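Local coordinates for protein putative polysaccharide binding proteins (DUF1812) (Bacteroides thetaiotaomicron VPI-5482, PDB 3GF8) that is probably a lipid-anchored outer-membrane component of fimbrial assembly, a member of the FimB/Mfa2 family whose exact role is not established, at residues L145-K150 / Q264-I269; Y172-S177 / V210-M215; M215-D220 / I239-Y244. All blocks are in the same frame, centred on the assembly; numbering follows the deposited sequence.

Contact 1 of 3, residues L145-K150 / Q264-I269. With EDO (1,2-ethanediol), chain B.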
loop_
_atom_site.group_PDB
_atom_site.type_symbol
_atom_site.label_atom_id
_atom_site.label_comp_id
_atom_site.label_asym_id
_atom_site.label_seq_id
_atom_site.Cartn_x
_atom_site.Cartn_y
_atom_site.Cartn_z
ATOM N N LEU A 145 11.650 4.152 -2.565
ATOM C CA LEU A 145 10.535 3.622 -1.766
ATOM C C LEU A 145 9.213 3.731 -2.491
ATOM O O LEU A 145 8.878 4.797 -3.062
ATOM C CB LEU A 145 10.406 4.370 -0.429
ATOM C CG LEU A 145 11.563 4.134 0.520
ATOM C CD1 LEU A 145 11.421 5.009 1.820
ATOM C CD2 LEU A 145 11.655 2.653 0.790
ATOM N N ILE A 146 8.461 2.637 -2.415
ATOM C CA ILE A 146 7.145 2.502 -3.027
ATOM C C ILE A 146 6.120 2.181 -1.946
ATOM O O ILE A 146 6.290 1.212 -1.181
ATOM C CB ILE A 146 7.183 1.345 -4.055
ATOM C CG1 ILE A 146 8.143 1.706 -5.211
ATOM C CG2 ILE A 146 5.775 1.016 -4.589
ATOM C CD1 ILE A 146 8.297 0.628 -6.165
ATOM N N ARG A 147 5.036 2.952 -1.902
ATOM C CA ARG A 147 4.051 2.777 -0.865
ATOM C C ARG A 147 3.181 1.610 -1.185
ATOM O O ARG A 147 2.662 1.503 -2.300
ATOM C CB ARG A 147 3.205 4.029 -0.649
ATOM C CG ARG A 147 2.311 3.900 0.549
ATOM C CD ARG A 147 1.757 5.238 1.043
ATOM N NE ARG A 147 0.547 5.021 1.831
ATOM C CZ ARG A 147 -0.161 5.980 2.401
ATOM N NH1 ARG A 147 0.172 7.254 2.261
ATOM N NH2 ARG A 147 -1.224 5.668 3.111
ATOM N N ASP A 148 3.023 0.723 -0.195
ATOM C CA ASP A 148 2.302 -0.535 -0.403
ATOM C C ASP A 148 0.913 -0.563 0.248
ATOM O O ASP A 148 0.027 -1.349 -0.154
ATOM C CB ASP A 148 3.140 -1.697 0.164
ATOM C CG ASP A 148 4.176 -2.234 -0.820
ATOM O OD1 ASP A 148 4.236 -1.791 -1.989
ATOM O OD2 ASP A 148 4.942 -3.127 -0.405
ATOM N N THR A 149 0.729 0.247 1.283
ATOM C CA THR A 149 -0.533 0.297 1.984
ATOM C C THR A 149 -1.379 1.443 1.402
ATOM O O THR A 149 -0.860 2.518 1.064
ATOM C CB THR A 149 -0.333 0.438 3.482
ATOM O OG1 THR A 149 0.615 1.466 3.744
ATOM C CG2 THR A 149 0.159 -0.878 4.074
ATOM N N LYS A 150 -2.680 1.177 1.265
ATOM C CA LYS A 150 -3.580 2.064 0.549
ATOM C C LYS A 150 -4.805 2.396 1.433
ATOM O O LYS A 150 -5.494 1.509 1.958
ATOM C CB LYS A 150 -3.991 1.394 -0.766
ATOM C CG LYS A 150 -2.822 0.976 -1.624
ATOM C CD LYS A 150 -2.037 2.197 -2.201
ATOM C CE LYS A 150 -0.597 1.847 -2.548
ATOM N NZ LYS A 150 0.113 2.949 -3.309
ATOM N N GLN A 264 -0.494 6.661 -6.054
ATOM C CA GLN A 264 -1.587 7.192 -5.256
ATOM C C GLN A 264 -1.876 6.248 -4.107
ATOM O O GLN A 264 -2.096 5.046 -4.324
ATOM C CB GLN A 264 -2.850 7.334 -6.134
ATOM C CG GLN A 264 -4.063 7.975 -5.430
ATOM C CD GLN A 264 -3.692 9.260 -4.693
ATOM O OE1 GLN A 264 -3.142 9.206 -3.599
ATOM N NE2 GLN A 264 -3.982 10.409 -5.295
ATOM N N SER A 265 -1.903 6.767 -2.887
ATOM C CA SER A 265 -2.269 5.897 -1.772
ATOM C C SER A 265 -3.433 6.383 -0.926
ATOM O O SER A 265 -3.778 5.744 0.078
ATOM C CB SER A 265 -1.030 5.604 -0.900
ATOM O OG SER A 265 -0.018 5.001 -1.685
ATOM N N ASN A 266 -4.019 7.519 -1.293
ATOM C CA ASN A 266 -5.261 7.949 -0.687
ATOM C C ASN A 266 -6.323 8.124 -1.727
ATOM O O ASN A 266 -6.179 8.947 -2.627
ATOM C CB ASN A 266 -5.090 9.271 0.022
ATOM C CG ASN A 266 -4.083 9.199 1.094
ATOM O OD1 ASN A 266 -2.934 9.577 0.899
ATOM N ND2 ASN A 266 -4.484 8.666 2.239
ATOM N N TYR A 267 -7.414 7.391 -1.565
ATOM C CA TYR A 267 -8.484 7.378 -2.532
ATOM C C TYR A 267 -9.771 7.728 -1.833
ATOM O O TYR A 267 -10.233 6.990 -0.976
ATOM C CB TYR A 267 -8.598 5.993 -3.131
ATOM C CG TYR A 267 -7.393 5.526 -3.910
ATOM C CD1 TYR A 267 -6.331 4.930 -3.283
ATOM C CD2 TYR A 267 -7.349 5.646 -5.293
ATOM C CE1 TYR A 267 -5.242 4.486 -3.997
ATOM C CE2 TYR A 267 -6.255 5.201 -6.014
ATOM C CZ TYR A 267 -5.210 4.631 -5.356
ATOM O OH TYR A 267 -4.136 4.177 -6.065
ATOM N N HIS A 268 -10.345 8.870 -2.162
ATOM C CA HIS A 268 -11.635 9.215 -1.636
ATOM C C HIS A 268 -12.619 9.063 -2.759
ATOM O O HIS A 268 -12.610 9.855 -3.700
ATOM C CB HIS A 268 -11.657 10.646 -1.135
ATOM C CG HIS A 268 -12.970 11.036 -0.534
ATOM N ND1 HIS A 268 -13.181 12.256 0.063
ATOM C CD2 HIS A 268 -14.137 10.359 -0.417
ATOM C CE1 HIS A 268 -14.426 12.328 0.500
ATOM N NE2 HIS A 268 -15.030 11.189 0.220
ATOM N N ILE A 269 -13.455 8.039 -2.648
ATOM C CA ILE A 269 -14.405 7.660 -3.666
ATOM C C ILE A 269 -15.813 7.780 -3.136
ATOM O O ILE A 269 -16.169 7.134 -2.132
ATOM C CB ILE A 269 -14.158 6.213 -4.119
ATOM C CG1 ILE A 269 -12.657 6.007 -4.431
ATOM C CG2 ILE A 269 -15.107 5.858 -5.284
ATOM C CD1 ILE A 269 -12.344 4.680 -5.091
HETATM C C1 EDO B . -8.308 9.238 1.979
HETATM O O1 EDO B . -7.036 9.018 2.616
HETATM C C2 EDO B . -9.053 10.346 2.720
HETATM O O2 EDO B . -9.522 11.378 1.833
HETATM O O HOH W 1 -2.255 8.484 3.902
#

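Contact 2 of 3, residues Y172-S177 / V210-M215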
loop_
_atom_site.group_PDB
_atom_site.type_symbol
_atom_site.label_atom_id
_atom_site.label_comp_id
_atom_site.label_asym_id
_atom_site.label_seq_id
_atom_site.Cartn_x
_atom_site.Cartn_y
_atom_site.Cartn_z
ATOM N N TYR A 172 -19.071 -3.576 5.133
ATOM C CA TYR A 172 -18.181 -3.141 4.066
ATOM C C TYR A 172 -16.915 -3.936 4.121
ATOM O O TYR A 172 -16.290 -4.031 5.192
ATOM C CB TYR A 172 -17.816 -1.692 4.266
ATOM C CG TYR A 172 -19.004 -0.809 4.434
ATOM C CD1 TYR A 172 -19.633 -0.682 5.676
ATOM C CD2 TYR A 172 -19.539 -0.134 3.344
ATOM C CE1 TYR A 172 -20.763 0.129 5.823
ATOM C CE2 TYR A 172 -20.600 0.696 3.486
ATOM C CZ TYR A 172 -21.240 0.796 4.734
ATOM O OH TYR A 172 -22.340 1.610 4.858
ATOM N N GLU A 173 -16.535 -4.474 2.960
ATOM C CA GLU A 173 -15.321 -5.222 2.805
ATOM C C GLU A 173 -14.562 -4.898 1.518
ATOM O O GLU A 173 -15.162 -4.700 0.455
ATOM C CB GLU A 173 -15.634 -6.724 2.724
ATOM C CG GLU A 173 -16.482 -7.308 3.817
ATOM C CD GLU A 173 -16.814 -8.752 3.484
ATOM O OE1 GLU A 173 -15.956 -9.647 3.712
ATOM O OE2 GLU A 173 -17.919 -8.976 2.947
ATOM N N ILE A 174 -13.240 -4.895 1.632
ATOM C CA ILE A 174 -12.338 -4.974 0.500
ATOM C C ILE A 174 -11.748 -6.386 0.638
ATOM O O ILE A 174 -11.277 -6.744 1.728
ATOM C CB ILE A 174 -11.253 -3.873 0.560
ATOM C CG1 ILE A 174 -11.916 -2.489 0.356
ATOM C CG2 ILE A 174 -10.173 -4.127 -0.476
ATOM C CD1 ILE A 174 -10.979 -1.296 0.326
ATOM N N ILE A 175 -11.828 -7.187 -0.428
ATOM C CA ILE A 175 -11.455 -8.610 -0.394
ATOM C C ILE A 175 -10.298 -8.863 -1.351
ATOM O O ILE A 175 -10.385 -8.585 -2.510
ATOM C CB ILE A 175 -12.661 -9.531 -0.725
ATOM C CG1 ILE A 175 -13.766 -9.297 0.311
ATOM C CG2 ILE A 175 -12.215 -11.035 -0.781
ATOM C CD1 ILE A 175 -15.167 -9.827 -0.046
ATOM N N GLU A 176 -9.183 -9.329 -0.827
ATOM C CA GLU A 176 -8.028 -9.618 -1.642
ATOM C C GLU A 176 -7.054 -10.461 -0.831
ATOM O O GLU A 176 -7.070 -10.424 0.396
ATOM C CB GLU A 176 -7.369 -8.322 -2.088
ATOM C CG GLU A 176 -6.309 -8.501 -3.158
ATOM C CD GLU A 176 -6.811 -9.306 -4.331
ATOM O OE1 GLU A 176 -7.543 -8.755 -5.171
ATOM O OE2 GLU A 176 -6.480 -10.506 -4.379
ATOM N N SER A 177 -6.221 -11.225 -1.531
ATOM C CA SER A 177 -5.181 -12.032 -0.917
ATOM C C SER A 177 -3.820 -11.367 -1.184
ATOM O O SER A 177 -2.882 -11.965 -1.716
ATOM C CB SER A 177 -5.243 -13.456 -1.472
ATOM O OG SER A 177 -5.050 -13.435 -2.861
ATOM N N VAL A 210 -17.009 5.602 5.327
ATOM C CA VAL A 210 -16.194 4.615 6.061
ATOM C C VAL A 210 -14.756 4.745 5.622
ATOM O O VAL A 210 -14.487 4.941 4.432
ATOM C CB VAL A 210 -16.652 3.148 5.793
ATOM C CG1 VAL A 210 -18.047 2.889 6.352
ATOM C CG2 VAL A 210 -16.656 2.833 4.358
ATOM N N ASP A 211 -13.817 4.647 6.557
ATOM C CA ASP A 211 -12.413 4.613 6.198
ATOM C C ASP A 211 -11.912 3.223 6.355
ATOM O O ASP A 211 -12.073 2.613 7.422
ATOM C CB ASP A 211 -11.539 5.493 7.083
ATOM C CG ASP A 211 -11.705 6.976 6.802
ATOM O OD1 ASP A 211 -12.250 7.317 5.740
ATOM O OD2 ASP A 211 -11.283 7.801 7.663
HETATM N N MSE A 212 -11.251 2.759 5.302
HETATM C CA MSE A 212 -10.673 1.421 5.212
HETATM C C MSE A 212 -9.244 1.509 4.748
HETATM O O MSE A 212 -8.838 2.519 4.169
HETATM C CB MSE A 212 -11.446 0.651 4.148
HETATM C CG MSE A 212 -12.964 0.741 4.386
HETATM SE SE MSE A 212 -14.030 -0.361 3.192
HETATM C CE MSE A 212 -13.598 -2.020 3.824
ATOM N N ASN A 213 -8.487 0.437 4.929
ATOM C CA ASN A 213 -7.201 0.310 4.235
ATOM C C ASN A 213 -6.874 -1.105 3.748
ATOM O O ASN A 213 -7.383 -2.077 4.249
ATOM C CB ASN A 213 -6.010 0.932 5.010
ATOM C CG ASN A 213 -5.753 0.338 6.400
ATOM O OD1 ASN A 213 -4.825 0.791 7.100
ATOM N ND2 ASN A 213 -6.564 -0.603 6.831
ATOM N N THR A 214 -6.020 -1.208 2.747
ATOM C CA THR A 214 -5.626 -2.526 2.303
ATOM C C THR A 214 -4.156 -2.518 1.932
ATOM O O THR A 214 -3.490 -1.492 2.009
ATOM C CB THR A 214 -6.499 -3.016 1.110
ATOM O OG1 THR A 214 -6.208 -4.393 0.851
ATOM C CG2 THR A 214 -6.251 -2.148 -0.155
HETATM N N MSE A 215 -3.656 -3.677 1.524
HETATM C CA MSE A 215 -2.277 -3.790 1.053
HETATM C C MSE A 215 -2.302 -3.400 -0.453
HETATM O O MSE A 215 -3.179 -2.652 -0.853
HETATM C CB MSE A 215 -1.777 -5.200 1.371
HETATM C CG MSE A 215 -1.716 -5.445 2.892
HETATM SE SE MSE A 215 -0.083 -4.762 3.624
HETATM C CE MSE A 215 1.015 -6.184 2.864
#

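Contact 3 of 3, residues M215-D220 / I239-Y244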
loop_
_atom_site.group_PDB
_atom_site.type_symbol
_atom_site.label_atom_id
_atom_site.label_comp_id
_atom_site.label_asym_id
_atom_site.label_seq_id
_atom_site.Cartn_x
_atom_site.Cartn_y
_atom_site.Cartn_z
HETATM N N MSE A 215 -3.656 -3.677 1.524
HETATM C CA MSE A 215 -2.277 -3.790 1.053
HETATM C C MSE A 215 -2.302 -3.400 -0.453
HETATM O O MSE A 215 -3.179 -2.652 -0.853
HETATM C CB MSE A 215 -1.777 -5.200 1.371
HETATM C CG MSE A 215 -1.716 -5.445 2.892
HETATM SE SE MSE A 215 -0.083 -4.762 3.624
HETATM C CE MSE A 215 1.015 -6.184 2.864
ATOM N N ARG A 216 -1.374 -3.896 -1.272
ATOM C CA ARG A 216 -1.131 -3.352 -2.603
ATOM C C ARG A 216 -2.323 -3.502 -3.495
ATOM O O ARG A 216 -2.988 -4.567 -3.474
ATOM C CB ARG A 216 0.041 -4.055 -3.271
ATOM C CG ARG A 216 1.375 -3.841 -2.536
ATOM C CD ARG A 216 2.535 -4.259 -3.399
ATOM N NE ARG A 216 2.711 -3.317 -4.494
ATOM C CZ ARG A 216 3.280 -3.596 -5.666
ATOM N NH1 ARG A 216 3.710 -4.815 -5.953
ATOM N NH2 ARG A 216 3.406 -2.656 -6.574
ATOM N N LEU A 217 -2.628 -2.425 -4.233
ATOM C CA LEU A 217 -3.601 -2.492 -5.333
ATOM C C LEU A 217 -2.849 -2.809 -6.627
ATOM O O LEU A 217 -1.989 -2.057 -7.039
ATOM C CB LEU A 217 -4.409 -1.190 -5.446
ATOM C CG LEU A 217 -5.255 -0.898 -4.191
ATOM C CD1 LEU A 217 -5.660 0.562 -4.108
ATOM C CD2 LEU A 217 -6.473 -1.831 -4.131
HETATM N N MSE A 218 -3.171 -3.953 -7.230
HETATM C CA MSE A 218 -2.478 -4.485 -8.411
HETATM C C MSE A 218 -3.356 -4.456 -9.666
HETATM O O MSE A 218 -4.539 -4.868 -9.661
HETATM C CB MSE A 218 -2.045 -5.944 -8.154
HETATM C CG MSE A 218 -1.102 -6.107 -6.935
HETATM SE SE MSE A 218 0.455 -4.970 -6.940
HETATM C CE MSE A 218 1.343 -5.801 -8.510
ATOM N N GLU A 219 -2.774 -4.003 -10.768
ATOM C CA GLU A 219 -3.553 -3.874 -11.987
ATOM C C GLU A 219 -4.016 -5.211 -12.509
ATOM O O GLU A 219 -5.037 -5.282 -13.164
ATOM C CB GLU A 219 -2.812 -3.085 -13.064
ATOM C CG GLU A 219 -1.722 -3.750 -13.788
ATOM C CD GLU A 219 -1.519 -3.059 -15.113
ATOM O OE1 GLU A 219 -2.376 -3.281 -16.003
ATOM O OE2 GLU A 219 -0.552 -2.263 -15.248
ATOM N N ASP A 220 -3.295 -6.274 -12.192
ATOM C CA ASP A 220 -3.685 -7.581 -12.651
ATOM C C ASP A 220 -4.530 -8.338 -11.616
ATOM O O ASP A 220 -4.726 -9.547 -11.778
ATOM C CB ASP A 220 -2.433 -8.392 -13.043
ATOM C CG ASP A 220 -1.500 -8.642 -11.876
ATOM O OD1 ASP A 220 -1.560 -7.919 -10.841
ATOM O OD2 ASP A 220 -0.672 -9.571 -12.001
ATOM N N ILE A 239 -18.259 -4.992 -6.553
ATOM C CA ILE A 239 -17.584 -4.463 -7.727
ATOM C C ILE A 239 -16.089 -4.729 -7.694
ATOM O O ILE A 239 -15.495 -5.116 -6.661
ATOM C CB ILE A 239 -17.934 -2.961 -8.003
ATOM C CG1 ILE A 239 -17.558 -2.024 -6.843
ATOM C CG2 ILE A 239 -19.433 -2.823 -8.228
ATOM C CD1 ILE A 239 -16.166 -1.485 -6.883
ATOM N N ASN A 240 -15.485 -4.574 -8.863
ATOM C CA ASN A 240 -14.065 -4.799 -9.025
ATOM C C ASN A 240 -13.450 -3.430 -8.913
ATOM O O ASN A 240 -13.527 -2.599 -9.824
ATOM C CB ASN A 240 -13.790 -5.482 -10.366
ATOM C CG ASN A 240 -12.319 -5.639 -10.656
ATOM O OD1 ASN A 240 -11.476 -4.992 -10.048
ATOM N ND2 ASN A 240 -12.002 -6.496 -11.612
ATOM N N LEU A 241 -12.896 -3.173 -7.736
ATOM C CA LEU A 241 -12.343 -1.900 -7.422
ATOM C C LEU A 241 -11.167 -1.588 -8.346
ATOM O O LEU A 241 -10.970 -0.436 -8.754
ATOM C CB LEU A 241 -11.879 -1.920 -5.958
ATOM C CG LEU A 241 -11.347 -0.614 -5.393
ATOM C CD1 LEU A 241 -12.431 0.430 -5.451
ATOM C CD2 LEU A 241 -10.816 -0.815 -3.947
ATOM N N ILE A 242 -10.351 -2.592 -8.655
ATOM C CA ILE A 242 -9.213 -2.324 -9.530
ATOM C C ILE A 242 -9.731 -1.826 -10.877
ATOM O O ILE A 242 -9.193 -0.897 -11.475
ATOM C CB ILE A 242 -8.361 -3.555 -9.804
ATOM C CG1 ILE A 242 -7.784 -4.136 -8.497
ATOM C CG2 ILE A 242 -7.256 -3.181 -10.845
ATOM C CD1 ILE A 242 -6.956 -3.145 -7.614
ATOM N N ASP A 243 -10.781 -2.478 -11.359
ATOM C CA ASP A 243 -11.376 -2.107 -12.628
ATOM C C ASP A 243 -12.004 -0.714 -12.635
ATOM O O ASP A 243 -11.893 0.031 -13.603
ATOM C CB ASP A 243 -12.430 -3.114 -13.008
ATOM C CG ASP A 243 -12.439 -3.345 -14.428
ATOM O OD1 ASP A 243 -11.467 -3.974 -14.878
ATOM O OD2 ASP A 243 -13.375 -2.859 -15.097
ATOM N N TYR A 244 -12.677 -0.375 -11.550
ATOM C CA TYR A 244 -13.219 0.973 -11.400
ATOM C C TYR A 244 -12.104 2.007 -11.378
ATOM O O TYR A 244 -12.254 3.081 -11.940
ATOM C CB TYR A 244 -14.097 1.068 -10.145
ATOM C CG TYR A 244 -15.537 0.602 -10.363
ATOM C CD1 TYR A 244 -15.815 -0.577 -11.028
ATOM C CD2 TYR A 244 -16.600 1.350 -9.896
ATOM C CE1 TYR A 244 -17.082 -0.991 -11.207
ATOM C CE2 TYR A 244 -17.897 0.944 -10.093
ATOM C CZ TYR A 244 -18.129 -0.213 -10.742
ATOM O OH TYR A 244 -19.411 -0.622 -10.926
#

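Contact 1 of 3, residues L145-K150 / Q264-I269
Lys150 NZ is the atom to look at first: Ser265 OG accepts from it at 2.6 Å, and Gln264 O does so at 3.2 Å. Within its own segment the same nitrogen also reaches back to Arg147 O, 3.1 Å from NZ, and Leu261 O supplies a further acceptor from helix 257-263, so three N-H groups must be shared among four oxygens. The chain folds at its second torsion (chi2 -68°), which brings CD near the edge of the Tyr267 ring. NZ stands well above the carbonyl planes of Arg147 and Gln264, 52° and 56° out of them.

Ser265 CB does different work, resting 3.2 Å above the guanidinium plane of Arg147, toward the rim on the NE side. Arg147 NE is tied to Thr149 O at 3.0 Å, which helps hold the group against the serine. At the edge of the guanidinium, in its plane, one water accepts from Arg147 NH2 (3.1 Å) and Asn266 ND2 (2.8 Å); ND2 also donates to an ethanediol, probably from the crystallisation liquor.

All this happens where strand 139-158 is interrupted and exchanges neighbours, leaving 16-21 and 124-133 for 209-214 and 266-273. A methionine in place of Lys150 would probably leave Ser265 OG and the carbonyl oxygens of Arg147, Leu261 and Gln264 without their charged donor. The ammonium sits at the C-terminal end of helix 257-263, so the helix dipole probably favours its positive charge.

Contact 2 of 3, residues Y172-S177 / V210-M215
The ring of Tyr172 carries Val210 CG1 on one face, a CH-pi contact with the methyl 4.0 Å from the ring centroid and 14° off the normal. The methyl is displaced slightly toward the CD1-CE1 side, with CE1 its closest ring atom. At the far end of the ring the hydroxyl is hydrogen-bonded to Met167 O, which helps to fix the ring where the valine meets it.

Next along comes Met212, a selenomethionine. Its chain runs straight out through CG to SE, then turns at the last torsion (chi3 70°), which carries CE in against the backbone of the other strand. CE lies 3.6 Å from Tyr172 O and 3.6 Å from Ile174 N, close to the peptide atoms on either side of Glu173, while SE sits 4.2 Å from Tyr172 CB. Ile174 lays CG1 beside this methyl, 3.9 Å from Met212 CE. Its other branch, CG2, goes to Thr214, 4.2 Å from CB, the two side chains crossing at about a right angle; Thr214 OG1 is engaged by Asn178 ND2.

Strands 172-176 and 210-214 run in almost the same direction, 10° apart, with axes 8.2 Å from one another. They belong to different sheets packed face to face, as in a beta sandwich, with Val152, Phe154 and Phe195 filling in around Ile174. No hydrogen bond crosses between the segments, so their cohesion rests on dispersion between apolar side chains, a methyl packed on main-chain atoms and one CH-pi contact.

Contact 3 of 3, residues M215-D220 / I239-Y244
Leu217 and Ile242 make the apolar part of this contact: Leu217 CD2 lies 3.8 Å from Ile242 CD1, the two side chains meeting at a slant. Leu241 joins more distantly, its CD2 4.5 Å from the same leucine methyl. Leu217 also packs on Leu261 of helix 257-263 and on Tyr267 of strand 266-273.

A second kind of contact sets side chain against main chain. The branches of Ile242 close round the carbonyl oxygen of Met218, with CG2 3.4 Å and CG1 3.5 Å from Met218 O. CG2 also faces Glu219 O, at 3.8 Å. Across this contact these carbonyl oxygens face aliphatic carbon, and no hydrogen bond links the segments.

In the fold, the loop between strands 209-214 and 224-229 passes the start of helix 241-246, which follows directly on edge strand 235-240. Asn240 is the N-cap of that helix: its OD1 accepts from Asp243 N at 2.9 Å, the donor standing 67° out of the amide carbonyl plane.

Further polar contacts tie the loop to helix 257-263. Gln258 takes the backbone on both sides of Met218, accepting from Glu219 N and donating to Leu217 O, and the Arg216 guanidinium has a salt bridge to Asp262. Within the loop itself Met218, a selenomethionine, places SE 3.3 Å above the centre of that guanidinium.

How the contacts relate
Going from the N terminus, the chain enters contact 1 at 145-150 and closes that loop only at 264-269, after 113 intervening residues. Contacts 2 and 3 both nest inside it, one after the other: 172-177 closes on 210-215 across 32 residues, then 215-220 on 239-244 across 18, with Met215 shared at the junction. Contact 1 joins the interrupted strand 139-158 to strand 266-273, contact 2 packs one sheet on another, and contact 3 sets the following loop against helix 241-246. They also meet directly: Lys150 O probably accepts from Thr214 N, Lys150 CG packs on Leu217 CD1, and Asp148 forms a long, weak ion pair with Arg216.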